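Local coordinates for putative lipoprotein (Bacteroides ovatus, PDB 3OQQ) that is of unknown function but is probably an extracellular lipoprotein, built largely of beta strands and binding calcium ions, at residues A[140-145]-A[406-411]; A[391-396]-A[424-429]. All coordinates share one frame; numbering follows the deposited sequence.

Contact 1 (140-145 with 406-411) is the more buried of the two, a purely apolar meeting of a 3-10 turn with the start of helix 408-413, made by three aromatic rings and a threonine methyl. Contact 2 (391-396 with 424-429) lies at the surface, where a guanidinium covers a phenylalanine ring and a bound calcium and acetate join in. Their centres are about 14 Å apart, and their segments alternate along the chain. The second segments of both belong to the same C-terminal region and touch directly: Asp407 OD2 and Asn425 ND2 probably hydrogen bond at 2.9 Å, while Pro406 packs on Asn425 and Val427.

Contact 1 (A[140-145]-A[406-411]); sequences DSWYDE and PDFTKW
Thr409 sets its methyl group squarely over the ring of Tyr143. CG2 lies 3.6 Å from the centroid of the Tyr143 ring and only 11° off the normal, a CH-pi contact in which one methyl meets most of the ring carbons at similar range. Threonine suits this place because its two branches divide the work: CG2 stands anti to the carbonyl carbon and faces the ring, whereas OG1 stands between the backbone N and the carbonyl carbon and leaves the apolar branch to meet the aromatic face.

Phe408, one residue earlier, reaches the same turn in a different way. Its CG is anti to the backbone N (chi1 -177°), which carries the ring out to the base of the tyrosine, where CE2 lies 3.6 Å from Tyr143 CB. That CB comes in at the edge of the phenylalanine, near its plane, so the tyrosine is touched on its ring by Thr409 and at its stem by the residue before it. The elements joined here are a 3-10 turn, 142-144, in the loop between strands 122-131 and 150-161, and the first turn of helix 408-413, more than 260 residues further on.

Deeper in, Trp142 meets the far end of the phenylalanine. Its CH2 is 3.7 Å from Phe408 CZ, and the six-membered ring of Trp142 stands at 85° to the Phe408 ring, their centroids 5.8 Å apart. The meeting is oblique, with the two side chains crossing at nearly a right angle. Within the turn, Tyr143 CD2 sits over one face of the Trp142 indole, so tryptophan and tyrosine brace one another as well. Large flat side chains fit this buried side: Phe401 and Trp422 meet Phe408 edge-to-face, and Phe93 packs against Trp142.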
ATOM      1  N   ASP A 140       5.207 -20.475  18.197  1.00 37.66           N
ATOM      2  CA  ASP A 140       6.472 -19.942  18.740  1.00 38.92           C
ATOM      3  C   ASP A 140       7.370 -19.564  17.566  1.00 39.92           C
ATOM      4  O   ASP A 140       7.852 -18.430  17.507  1.00 39.86           O
ATOM      5  CB  ASP A 140       7.172 -20.937  19.690  1.00 43.25           C
ATOM      6  CG  ASP A 140       6.600 -20.981  21.094  1.00 64.61           C
ATOM      7  OD1 ASP A 140       6.243 -19.896  21.631  1.00 65.03           O
ATOM      8  OD2 ASP A 140       6.547 -22.092  21.680  1.00 76.27           O
ATOM      9  N   SER A 141       7.478 -20.464  16.561  1.00 34.09           N
ATOM     10  CA  SER A 141       8.188 -20.136  15.315  1.00 32.49           C
ATOM     11  C   SER A 141       7.130 -19.483  14.446  1.00 34.02           C
ATOM     12  O   SER A 141       6.461 -20.148  13.645  1.00 33.19           O
ATOM     13  CB  SER A 141       8.818 -21.373  14.680  1.00 35.05           C
ATOM     14  OG  SER A 141       9.706 -21.998  15.591  1.00 44.37           O
ATOM     15  N   TRP A 142       6.879 -18.190  14.717  1.00 28.64           N
ATOM     16  CA  TRP A 142       5.814 -17.427  14.077  1.00 26.69           C
ATOM     17  C   TRP A 142       5.900 -17.439  12.548  1.00 29.62           C
ATOM     18  O   TRP A 142       4.875 -17.361  11.897  1.00 28.75           O
ATOM     19  CB  TRP A 142       5.758 -15.994  14.625  1.00 24.42           C
ATOM     20  CG  TRP A 142       6.989 -15.173  14.377  1.00 24.26           C
ATOM     21  CD1 TRP A 142       8.018 -14.957  15.247  1.00 27.41           C
ATOM     22  CD2 TRP A 142       7.254 -14.354  13.222  1.00 22.37           C
ATOM     23  NE1 TRP A 142       8.904 -14.054  14.711  1.00 26.55           N
ATOM     24  CE2 TRP A 142       8.467 -13.676  13.463  1.00 25.66           C
ATOM     25  CE3 TRP A 142       6.575 -14.126  12.004  1.00 22.69           C
ATOM     26  CZ2 TRP A 142       9.030 -12.794  12.531  1.00 23.46           C
ATOM     27  CZ3 TRP A 142       7.142 -13.269  11.068  1.00 23.25           C
ATOM     28  CH2 TRP A 142       8.368 -12.631  11.327  1.00 24.24           C
ATOM     29  N   TYR A 143       7.090 -17.624  11.980  1.00 27.10           N
ATOM     30  CA  TYR A 143       7.248 -17.648  10.524  1.00 25.72           C
ATOM     31  C   TYR A 143       6.951 -19.057   9.946  1.00 27.02           C
ATOM     32  O   TYR A 143       7.171 -19.293   8.772  1.00 26.55           O
ATOM     33  CB  TYR A 143       8.630 -17.128  10.114  1.00 27.65           C
ATOM     34  CG  TYR A 143       9.713 -17.417  11.125  1.00 30.10           C
ATOM     35  CD1 TYR A 143      10.137 -18.721  11.372  1.00 31.93           C
ATOM     36  CD2 TYR A 143      10.328 -16.387  11.827  1.00 32.12           C
ATOM     37  CE1 TYR A 143      11.150 -18.991  12.292  1.00 32.68           C
ATOM     38  CE2 TYR A 143      11.349 -16.646  12.742  1.00 34.86           C
ATOM     39  CZ  TYR A 143      11.756 -17.950  12.971  1.00 41.64           C
ATOM     40  OH  TYR A 143      12.731 -18.208  13.905  1.00 50.77           O
ATOM     41  N   ASP A 144       6.402 -19.960  10.771  1.00 23.76           N
ATOM     42  CA  ASP A 144       5.899 -21.277  10.393  1.00 22.90           C
ATOM     43  C   ASP A 144       4.397 -21.132  10.012  1.00 26.49           C
ATOM     44  O   ASP A 144       3.783 -22.065   9.492  1.00 26.07           O
ATOM     45  CB  ASP A 144       6.109 -22.308  11.517  1.00 25.11           C
ATOM     46  CG  ASP A 144       7.397 -23.109  11.378  1.00 36.69           C
ATOM     47  OD1 ASP A 144       7.939 -23.182  10.253  1.00 37.44           O
ATOM     48  OD2 ASP A 144       7.821 -23.713  12.367  1.00 42.08           O
ATOM     49  N   GLU A 145       3.819 -19.937  10.271  1.00 21.78           N
ATOM     50  CA  GLU A 145       2.461 -19.569   9.835  1.00 21.01           C
ATOM     51  C   GLU A 145       2.523 -19.375   8.330  1.00 23.32           C
ATOM     52  O   GLU A 145       3.625 -19.165   7.815  1.00 22.72           O
ATOM     53  CB  GLU A 145       1.961 -18.273  10.540  1.00 21.81           C
ATOM     54  CG  GLU A 145       1.867 -18.337  12.064  1.00 27.23           C
ATOM     55  CD  GLU A 145       0.855 -19.265  12.710  1.00 41.06           C
ATOM     56  OE1 GLU A 145       0.256 -20.107  12.005  1.00 28.71           O
ATOM     57  OE2 GLU A 145       0.695 -19.174  13.947  1.00 30.88           O
ATOM     58  N   PRO A 406      12.922 -19.254   1.638  1.00 20.59           N
ATOM     59  CA  PRO A 406      14.028 -19.803   2.465  1.00 21.11           C
ATOM     60  C   PRO A 406      15.019 -18.782   3.037  1.00 24.50           C
ATOM     61  O   PRO A 406      15.776 -19.136   3.933  1.00 24.46           O
ATOM     62  CB  PRO A 406      14.755 -20.767   1.507  1.00 23.23           C
ATOM     63  CG  PRO A 406      13.746 -21.085   0.441  1.00 26.98           C
ATOM     64  CD  PRO A 406      12.940 -19.829   0.274  1.00 21.72           C
ATOM     65  N   ASP A 407      15.065 -17.551   2.511  1.00 21.70           N
ATOM     66  CA  ASP A 407      15.967 -16.527   3.054  1.00 21.33           C
ATOM     67  C   ASP A 407      15.264 -15.575   4.045  1.00 24.73           C
ATOM     68  O   ASP A 407      15.912 -14.661   4.573  1.00 23.47           O
ATOM     69  CB  ASP A 407      16.595 -15.738   1.919  1.00 22.74           C
ATOM     70  CG  ASP A 407      17.541 -16.593   1.102  1.00 27.93           C
ATOM     71  OD1 ASP A 407      18.091 -17.565   1.659  1.00 25.93           O
ATOM     72  OD2 ASP A 407      17.733 -16.283  -0.078  1.00 34.17           O
ATOM     73  N   PHE A 408      13.944 -15.780   4.291  1.00 22.40           N
ATOM     74  CA  PHE A 408      13.151 -14.927   5.192  1.00 21.03           C
ATOM     75  C   PHE A 408      13.744 -14.869   6.607  1.00 24.71           C
ATOM     76  O   PHE A 408      13.986 -13.764   7.094  1.00 23.44           O
ATOM     77  CB  PHE A 408      11.677 -15.383   5.266  1.00 21.59           C
ATOM     78  CG  PHE A 408      10.760 -14.523   6.123  1.00 22.80           C
ATOM     79  CD1 PHE A 408      10.461 -13.213   5.759  1.00 22.46           C
ATOM     80  CD2 PHE A 408      10.182 -15.032   7.281  1.00 23.56           C
ATOM     81  CE1 PHE A 408       9.606 -12.429   6.540  1.00 21.60           C
ATOM     82  CE2 PHE A 408       9.310 -14.254   8.044  1.00 24.19           C
ATOM     83  CZ  PHE A 408       9.016 -12.963   7.662  1.00 21.10           C
ATOM     84  N   THR A 409      13.966 -16.034   7.268  1.00 22.29           N
ATOM     85  CA  THR A 409      14.462 -16.018   8.668  1.00 24.43           C
ATOM     86  C   THR A 409      15.852 -15.394   8.755  1.00 27.40           C
ATOM     87  O   THR A 409      16.142 -14.735   9.756  1.00 28.38           O
ATOM     88  CB  THR A 409      14.416 -17.387   9.354  1.00 32.41           C
ATOM     89  OG1 THR A 409      15.377 -18.227   8.736  1.00 33.46           O
ATOM     90  CG2 THR A 409      13.019 -18.025   9.290  1.00 34.86           C
ATOM     91  N   LYS A 410      16.665 -15.527   7.690  1.00 22.33           N
ATOM     92  CA  LYS A 410      18.002 -14.905   7.637  1.00 23.05           C
ATOM     93  C   LYS A 410      17.880 -13.379   7.758  1.00 26.41           C
ATOM     94  O   LYS A 410      18.637 -12.763   8.494  1.00 26.44           O
ATOM     95  CB  LYS A 410      18.760 -15.291   6.359  1.00 22.87           C
ATOM     96  CG  LYS A 410      19.397 -16.670   6.425  1.00 36.05           C
ATOM     97  CD  LYS A 410      19.982 -17.064   5.070  1.00 37.58           C
ATOM     98  CE  LYS A 410      20.569 -18.449   5.097  1.00 54.91           C
ATOM     99  NZ  LYS A 410      20.920 -18.927   3.730  1.00 67.80           N
ATOM    100  N   TRP A 411      16.918 -12.793   7.048  1.00 23.43           N
ATOM    101  CA  TRP A 411      16.608 -11.370   7.094  1.00 23.43           C
ATOM    102  C   TRP A 411      16.009 -11.002   8.463  1.00 25.71           C
ATOM    103  O   TRP A 411      16.447 -10.019   9.085  1.00 24.48           O
ATOM    104  CB  TRP A 411      15.638 -11.032   5.974  1.00 21.33           C
ATOM    105  CG  TRP A 411      15.148  -9.613   5.960  1.00 22.41           C
ATOM    106  CD1 TRP A 411      15.829  -8.518   5.509  1.00 25.43           C
ATOM    107  CD2 TRP A 411      13.812  -9.170   6.237  1.00 21.74           C
ATOM    108  NE1 TRP A 411      15.025  -7.408   5.556  1.00 23.95           N
ATOM    109  CE2 TRP A 411      13.773  -7.780   5.986  1.00 25.16           C
ATOM    110  CE3 TRP A 411      12.628  -9.824   6.631  1.00 22.43           C
ATOM    111  CZ2 TRP A 411      12.600  -7.026   6.133  1.00 23.44           C
ATOM    112  CZ3 TRP A 411      11.465  -9.081   6.753  1.00 23.92           C
ATOM    113  CH2 TRP A 411      11.459  -7.696   6.513  1.00 24.30           C
TER

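Contact 2 (A[391-396]-A[424-429]); sequences GTRHAY and ENFVDE. With CA (calcium ion), chain D; ACT (acetate ion), chain F.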
ATOM      1  N   GLY A 391       5.078  -7.343  -6.248  1.00 23.53           N
ATOM      2  CA  GLY A 391       5.162  -8.621  -6.959  1.00 23.43           C
ATOM      3  C   GLY A 391       5.321  -9.861  -6.094  1.00 26.05           C
ATOM      4  O   GLY A 391       5.288 -10.968  -6.628  1.00 25.56           O
ATOM      5  N   THR A 392       5.505  -9.712  -4.759  1.00 22.81           N
ATOM      6  CA  THR A 392       5.755 -10.877  -3.893  1.00 22.12           C
ATOM      7  C   THR A 392       4.543 -11.791  -3.847  1.00 24.49           C
ATOM      8  O   THR A 392       3.416 -11.345  -3.558  1.00 24.53           O
ATOM      9  CB  THR A 392       6.204 -10.472  -2.498  1.00 22.39           C
ATOM     10  OG1 THR A 392       7.247  -9.511  -2.624  1.00 22.72           O
ATOM     11  CG2 THR A 392       6.683 -11.675  -1.658  1.00 13.89           C
ATOM     12  N   ARG A 393       4.794 -13.079  -4.153  1.00 18.92           N
ATOM     13  CA  ARG A 393       3.766 -14.135  -4.185  1.00 18.76           C
ATOM     14  C   ARG A 393       3.441 -14.647  -2.793  1.00 19.80           C
ATOM     15  O   ARG A 393       4.346 -14.775  -1.964  1.00 19.80           O
ATOM     16  CB  ARG A 393       4.259 -15.314  -5.046  1.00 21.57           C
ATOM     17  CG  ARG A 393       4.367 -14.934  -6.517  1.00 30.35           C
ATOM     18  CD  ARG A 393       5.578 -15.579  -7.085  1.00 33.40           C
ATOM     19  NE  ARG A 393       5.829 -15.211  -8.477  1.00 36.32           N
ATOM     20  CZ  ARG A 393       6.529 -14.153  -8.862  1.00 44.42           C
ATOM     21  NH1 ARG A 393       6.989 -13.293  -7.968  1.00 37.79           N
ATOM     22  NH2 ARG A 393       6.770 -13.945 -10.146  1.00 36.34           N
ATOM     23  N   HIS A 394       2.180 -15.003  -2.547  1.00 14.31           N
ATOM     24  CA  HIS A 394       1.802 -15.559  -1.247  1.00 13.63           C
ATOM     25  C   HIS A 394       1.932 -17.094  -1.277  1.00 19.93           C
ATOM     26  O   HIS A 394       1.973 -17.719  -2.346  1.00 18.08           O
ATOM     27  CB  HIS A 394       0.386 -15.112  -0.821  1.00 14.12           C
ATOM     28  CG  HIS A 394      -0.692 -15.573  -1.753  1.00 17.07           C
ATOM     29  ND1 HIS A 394      -0.910 -14.943  -2.959  1.00 18.06           N
ATOM     30  CD2 HIS A 394      -1.546 -16.623  -1.644  1.00 17.44           C
ATOM     31  CE1 HIS A 394      -1.907 -15.602  -3.542  1.00 16.50           C
ATOM     32  NE2 HIS A 394      -2.343 -16.600  -2.774  1.00 16.93           N
ATOM     33  N   ALA A 395       1.981 -17.693  -0.089  1.00 17.89           N
ATOM     34  CA  ALA A 395       2.104 -19.134   0.100  1.00 18.48           C
ATOM     35  C   ALA A 395       0.799 -19.868  -0.091  1.00 22.39           C
ATOM     36  O   ALA A 395      -0.280 -19.330   0.203  1.00 22.19           O
ATOM     37  CB  ALA A 395       2.605 -19.419   1.510  1.00 19.10           C
ATOM     38  N   TYR A 396       0.909 -21.155  -0.477  1.00 20.24           N
ATOM     39  CA  TYR A 396      -0.232 -22.082  -0.534  1.00 19.90           C
ATOM     40  C   TYR A 396      -0.704 -22.302   0.900  1.00 23.89           C
ATOM     41  O   TYR A 396       0.092 -22.136   1.829  1.00 22.32           O
ATOM     42  CB  TYR A 396       0.175 -23.430  -1.171  1.00 20.61           C
ATOM     43  CG  TYR A 396       0.195 -23.417  -2.679  1.00 19.24           C
ATOM     44  CD1 TYR A 396      -0.988 -23.378  -3.410  1.00 19.91           C
ATOM     45  CD2 TYR A 396       1.391 -23.526  -3.378  1.00 19.80           C
ATOM     46  CE1 TYR A 396      -0.974 -23.354  -4.801  1.00 17.25           C
ATOM     47  CE2 TYR A 396       1.415 -23.528  -4.769  1.00 19.29           C
ATOM     48  CZ  TYR A 396       0.227 -23.427  -5.477  1.00 19.71           C
ATOM     49  OH  TYR A 396       0.231 -23.425  -6.847  1.00 17.15           O
ATOM     50  N   GLU A 424      12.707 -12.056  -3.323  1.00 22.93           N
ATOM     51  CA  GLU A 424      13.028 -12.451  -4.688  1.00 23.69           C
ATOM     52  C   GLU A 424      13.301 -13.971  -4.744  1.00 29.50           C
ATOM     53  O   GLU A 424      13.278 -14.558  -5.833  1.00 31.77           O
ATOM     54  CB  GLU A 424      14.263 -11.673  -5.211  1.00 25.37           C
ATOM     55  CG  GLU A 424      13.998 -10.206  -5.490  1.00 32.45           C
ATOM     56  CD  GLU A 424      15.078  -9.390  -6.176  1.00 50.48           C
ATOM     57  OE1 GLU A 424      16.198  -9.908  -6.385  1.00 52.36           O
ATOM     58  OE2 GLU A 424      14.804  -8.210  -6.483  1.00 56.54           O
ATOM     59  N   ASN A 425      13.593 -14.602  -3.594  1.00 23.39           N
ATOM     60  CA  ASN A 425      13.914 -16.033  -3.586  1.00 23.18           C
ATOM     61  C   ASN A 425      12.713 -16.849  -3.099  1.00 26.27           C
ATOM     62  O   ASN A 425      12.675 -17.279  -1.953  1.00 25.52           O
ATOM     63  CB  ASN A 425      15.190 -16.328  -2.751  1.00 21.30           C
ATOM     64  CG  ASN A 425      15.602 -17.798  -2.727  1.00 36.27           C
ATOM     65  OD1 ASN A 425      15.292 -18.588  -3.627  1.00 39.43           O
ATOM     66  ND2 ASN A 425      16.318 -18.201  -1.703  1.00 26.16           N
ATOM     67  N   PHE A 426      11.716 -17.032  -3.970  1.00 23.22           N
ATOM     68  CA  PHE A 426      10.526 -17.800  -3.609  1.00 22.87           C
ATOM     69  C   PHE A 426      10.634 -19.198  -4.174  1.00 26.07           C
ATOM     70  O   PHE A 426      11.305 -19.394  -5.172  1.00 24.83           O
ATOM     71  CB  PHE A 426       9.247 -17.101  -4.133  1.00 24.15           C
ATOM     72  CG  PHE A 426       9.186 -16.964  -5.643  1.00 24.64           C
ATOM     73  CD1 PHE A 426       9.751 -15.866  -6.281  1.00 25.76           C
ATOM     74  CD2 PHE A 426       8.574 -17.938  -6.421  1.00 26.53           C
ATOM     75  CE1 PHE A 426       9.705 -15.747  -7.668  1.00 26.95           C
ATOM     76  CE2 PHE A 426       8.548 -17.828  -7.812  1.00 28.93           C
ATOM     77  CZ  PHE A 426       9.106 -16.728  -8.424  1.00 26.08           C
ATOM     78  N   VAL A 427       9.954 -20.166  -3.567  1.00 23.09           N
ATOM     79  CA  VAL A 427       9.903 -21.539  -4.076  1.00 21.22           C
ATOM     80  C   VAL A 427       8.585 -21.637  -4.839  1.00 23.72           C
ATOM     81  O   VAL A 427       7.512 -21.436  -4.247  1.00 21.03           O
ATOM     82  CB  VAL A 427      10.014 -22.574  -2.938  1.00 24.94           C
ATOM     83  CG1 VAL A 427       9.860 -23.994  -3.463  1.00 24.94           C
ATOM     84  CG2 VAL A 427      11.332 -22.408  -2.184  1.00 25.26           C
ATOM     85  N   ASP A 428       8.670 -21.915  -6.154  1.00 19.28           N
ATOM     86  CA  ASP A 428       7.515 -22.001  -7.034  1.00 17.90           C
ATOM     87  C   ASP A 428       6.417 -22.917  -6.458  1.00 22.78           C
ATOM     88  O   ASP A 428       5.274 -22.484  -6.372  1.00 20.81           O
ATOM     89  CB  ASP A 428       7.945 -22.502  -8.434  1.00 19.23           C
ATOM     90  CG  ASP A 428       6.787 -22.673  -9.402  1.00 21.27           C
ATOM     91  OD1 ASP A 428       5.732 -22.067  -9.169  1.00 19.01           O
ATOM     92  OD2 ASP A 428       6.947 -23.402 -10.385  1.00 22.72           O
ATOM     93  N   GLU A 429       6.750 -24.178  -6.107  1.00 20.63           N
ATOM     94  CA  GLU A 429       5.757 -25.157  -5.636  1.00 21.60           C
ATOM     95  C   GLU A 429       5.088 -24.762  -4.288  1.00 23.39           C
ATOM     96  O   GLU A 429       4.092 -25.389  -3.912  1.00 23.71           O
ATOM     97  CB  GLU A 429       6.381 -26.581  -5.565  1.00 23.44           C
ATOM     98  CG  GLU A 429       7.184 -26.926  -4.326  1.00 36.58           C
ATOM     99  CD  GLU A 429       6.654 -28.062  -3.454  1.00 65.74           C
ATOM    100  OE1 GLU A 429       5.430 -28.347  -3.468  1.00 40.87           O
ATOM    101  OE2 GLU A 429       7.476 -28.627  -2.697  1.00 64.86           O
TER
HETATM  102 CA    CA D 459       4.567 -23.279 -10.904  1.00 18.62          CA
HETATM  103  C   ACT F 461       3.162 -24.632  -8.217  0.50 22.63           C
HETATM  104  O   ACT F 461       2.784 -23.504  -7.771  0.50 21.12           O
HETATM  105  OXT ACT F 461       3.999 -24.760  -9.166  0.50 21.61           O
HETATM  106  CH3 ACT F 461       2.592 -25.882  -7.588  0.50 21.67           C
HETATM  107  O   HOH W   1       5.136 -22.035 -12.699  1.00 19.64           O
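The backbones of 391-396 and 424-429 run in roughly the same direction, 36° apart over their touching parts, and approach most closely at Arg393 and Phe426, whose CA atoms are 7.7 Å apart. Arg393 lays its guanidinium flat on the Phe426 ring, planes 9° apart. NE comes within 3.6 Å of Phe426 CZ, while CD rides over the ring centre, adding a CH-pi contact to an off-centre cation-pi one. A bend at chi2 (142°) turns the arginine chain along the ring. With the arginine cut back to an alanine, that face of Phe426 would probably lose its flat, charged cover and a gap would be likely to open between the segments.

Further along, Tyr396 CD2 lies 3.3 Å from Glu429 O. The tyrosine hydroxyl donates a 2.7 Å hydrogen bond from OH to acetate O, and the other acetate oxygen, OXT, binds calcium. Asp428 grips the same ion with both carboxylate oxygens, OD1 and OD2 each 2.4 Å from the calcium, and a water adds another ligand. The aspartate is thus a bidentate ligand in a surface calcium site, completed in part by an acetate probably from the crystallisation liquor, beside the short antiparallel pairing of strands 394-395 and 431-432.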